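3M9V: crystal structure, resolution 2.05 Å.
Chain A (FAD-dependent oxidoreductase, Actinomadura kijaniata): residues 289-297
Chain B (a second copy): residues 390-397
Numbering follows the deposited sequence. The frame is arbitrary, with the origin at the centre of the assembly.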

# COMPACT_ATOMS: atom_id res chain seq x y z
N PRO A 289 12.89 0.80 22.02
CA PRO A 289 12.28 1.34 20.81
C PRO A 289 10.87 1.87 21.06
O PRO A 289 10.10 1.28 21.81
CB PRO A 289 12.25 0.13 19.85
CG PRO A 289 13.16 -0.91 20.46
CD PRO A 289 13.20 -0.64 21.93
N GLN A 290 10.51 2.95 20.39
CA GLN A 290 9.13 3.42 20.41
C GLN A 290 8.08 2.53 19.73
O GLN A 290 8.44 1.62 18.97
CB GLN A 290 9.11 4.83 19.82
CG GLN A 290 9.83 5.77 20.77
CD GLN A 290 10.35 6.95 20.00
OE1 GLN A 290 11.49 6.86 19.51
NE2 GLN A 290 9.60 7.93 19.85
N ALA A 291 6.81 2.79 20.03
CA ALA A 291 5.71 1.98 19.56
C ALA A 291 5.78 1.83 18.02
O ALA A 291 5.66 0.73 17.49
CB ALA A 291 4.42 2.68 19.93
N ALA A 292 6.02 2.93 17.29
CA ALA A 292 6.07 2.82 15.83
C ALA A 292 7.27 2.01 15.34
O ALA A 292 7.21 1.45 14.23
CB ALA A 292 6.14 4.20 15.21
N ALA A 293 8.35 1.98 16.12
CA ALA A 293 9.55 1.26 15.69
C ALA A 293 9.29 -0.22 15.87
O ALA A 293 9.70 -1.03 15.02
CB ALA A 293 10.82 1.72 16.44
N LEU A 294 8.58 -0.60 16.93
CA LEU A 294 8.32 -2.03 17.17
C LEU A 294 7.42 -2.53 16.05
O LEU A 294 7.55 -3.66 15.57
CB LEU A 294 7.56 -2.24 18.48
CG LEU A 294 8.38 -1.94 19.74
CD1 LEU A 294 7.48 -2.14 20.96
CD2 LEU A 294 9.63 -2.81 19.80
N THR A 295 6.48 -1.68 15.63
CA THR A 295 5.49 -2.11 14.64
C THR A 295 6.19 -2.25 13.28
O THR A 295 6.03 -3.28 12.64
CB THR A 295 4.35 -1.07 14.57
OG1 THR A 295 3.65 -1.07 15.82
CG2 THR A 295 3.34 -1.39 13.44
N LEU A 296 6.99 -1.28 12.86
CA LEU A 296 7.87 -1.38 11.68
C LEU A 296 8.75 -2.64 11.64
O LEU A 296 8.83 -3.35 10.64
CB LEU A 296 8.78 -0.14 11.61
CG LEU A 296 8.11 1.08 10.94
CD1 LEU A 296 9.16 2.17 10.93
CD2 LEU A 296 7.72 0.71 9.51
N VAL A 297 9.39 -2.94 12.77
CA VAL A 297 10.22 -4.12 12.87
C VAL A 297 9.38 -5.37 12.58
O VAL A 297 9.83 -6.25 11.85
CB VAL A 297 10.87 -4.25 14.29
CG1 VAL A 297 11.41 -5.67 14.47
CG2 VAL A 297 12.00 -3.19 14.40
N ALA B 390 9.77 13.52 13.03
CA ALA B 390 10.04 12.34 12.21
C ALA B 390 9.00 11.26 12.53
O ALA B 390 8.40 11.29 13.61
CB ALA B 390 11.46 11.84 12.50
N TYR B 391 8.80 10.31 11.62
CA TYR B 391 7.74 9.31 11.68
C TYR B 391 7.53 8.69 13.06
O TYR B 391 6.43 8.72 13.60
CB TYR B 391 7.95 8.20 10.64
CG TYR B 391 6.90 7.12 10.75
CD1 TYR B 391 5.60 7.37 10.34
CD2 TYR B 391 7.21 5.86 11.25
CE1 TYR B 391 4.61 6.41 10.43
CE2 TYR B 391 6.21 4.89 11.34
CZ TYR B 391 4.93 5.16 10.91
OH TYR B 391 3.90 4.24 11.01
N VAL B 392 8.58 8.11 13.62
CA VAL B 392 8.49 7.49 14.94
C VAL B 392 7.97 8.40 16.06
O VAL B 392 7.06 8.01 16.80
CB VAL B 392 9.78 6.71 15.29
CG1 VAL B 392 9.66 6.17 16.71
CG2 VAL B 392 9.93 5.52 14.30
N ASP B 393 8.48 9.62 16.13
CA ASP B 393 7.89 10.60 17.06
C ASP B 393 6.52 11.14 16.68
O ASP B 393 5.73 11.48 17.55
CB ASP B 393 8.85 11.79 17.21
CG ASP B 393 10.21 11.35 17.71
OD1 ASP B 393 10.27 10.45 18.56
OD2 ASP B 393 11.25 11.88 17.27
N ALA B 394 6.23 11.28 15.39
CA ALA B 394 4.90 11.74 15.00
C ALA B 394 3.86 10.74 15.50
O ALA B 394 2.73 11.12 15.83
CB ALA B 394 4.80 11.81 13.44
N VAL B 395 4.19 9.45 15.48
CA VAL B 395 3.15 8.50 15.85
C VAL B 395 2.86 8.66 17.36
O VAL B 395 1.70 8.60 17.78
CB VAL B 395 3.60 7.07 15.50
CG1 VAL B 395 2.83 6.07 16.34
CG2 VAL B 395 3.44 6.83 13.95
N ASP B 396 3.88 8.93 18.17
CA ASP B 396 3.60 9.12 19.62
C ASP B 396 2.79 10.39 19.84
O ASP B 396 1.90 10.38 20.67
CB ASP B 396 4.88 9.35 20.45
CG ASP B 396 5.73 8.11 20.60
OD1 ASP B 396 5.22 6.98 20.43
OD2 ASP B 396 6.94 8.30 20.83
N PHE B 397 3.10 11.47 19.12
CA PHE B 397 2.33 12.71 19.23
C PHE B 397 0.86 12.53 18.82
O PHE B 397 -0.07 12.86 19.58
CB PHE B 397 2.95 13.82 18.36
CG PHE B 397 2.11 15.07 18.29
CD1 PHE B 397 2.02 15.93 19.38
CD2 PHE B 397 1.37 15.38 17.16
CE1 PHE B 397 1.23 17.06 19.33
CE2 PHE B 397 0.56 16.51 17.10
CZ PHE B 397 0.49 17.35 18.19
O HOH W 1 6.32 4.98 21.97
O HOH W 2 6.13 5.64 18.11

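At the centre of this contact between two copies of the FAD-dependent oxidoreductase, A292(A) lies against the N-terminal part of the chain B helix, spanning its first turn and the start of the second. Its methyl group points toward the other stretch and meets three residues: CB is 3.8 Å from CB of V395(B), 3.9 Å from CE2 of Y391(B) and 4.1 Å from CG2 of V392(B). Because V392(B) and V395(B) are three positions apart, they fall on nearly the same side of their helix, and both direct CB toward chain A. The small alanine side chain lets the backbones come close: CA of A292(A) and CA of V392(B) are 5.3 Å apart, the nearer of the two register pairs. The other, A291(A) CA to D396(B) CA, is 7.4 Å. Helices 291-297 and 391-397 approach to 8.7 Å between axes, and their N-to-C directions differ by 120°, so they cross obliquely; on chain A the contact is made mainly by residues 290-293, with L296(A) one turn on, and on chain B by residues from Y391(B) to D396(B).

One turn further along helix A, L296(A) extends the apolar patch, its CD1 4.0 Å from CE2 of Y391(B). The tyrosine's CA-to-CB bond points sideways, but with chi1 in t the ring reaches back to chain A, where A292(A) and L296(A) both approach it obliquely; its hydroxyl is hydrogen-bonded elsewhere in the structure. A293(A) makes a looser contact, CB to CG2 of V392(B) at 4.5 Å.

Toward the polar edge, Q290(A), the N-cap residue of helix A, reaches across toward helix B. Its amide nitrogen NE2 donates two nearly straight hydrogen bonds, each 2.9 Å with an N-H...acceptor angle of 167°, to OD1 of D393(B) and OD2 of D396(B). The two amide hydrogens can thus serve two carboxylates one helical turn apart, giving each a neutral donor. OE1 of the same side chain lies 3.4 Å from CG1 of V392(B), a van der Waals contact beside the apolar centre.

Two waters complete the edge. The backbone nitrogens of A291(A) and A292(A), in the first turn of helix A, have no intrahelical acceptor, and each donates to a water: A291(A) N to water 1 at 3.0 Å, A292(A) N to water 2 at 2.8 Å. Both waters donate to OD1 of D396(B), each O-to-OD1 distance being 2.8 Å, and water 2 also donates to O of V392(B) at 2.9 Å. D396(B) therefore binds the N-terminus of helix A through water with OD1 while OD2 holds the glutamine directly. Together the stretches bury 387 Å².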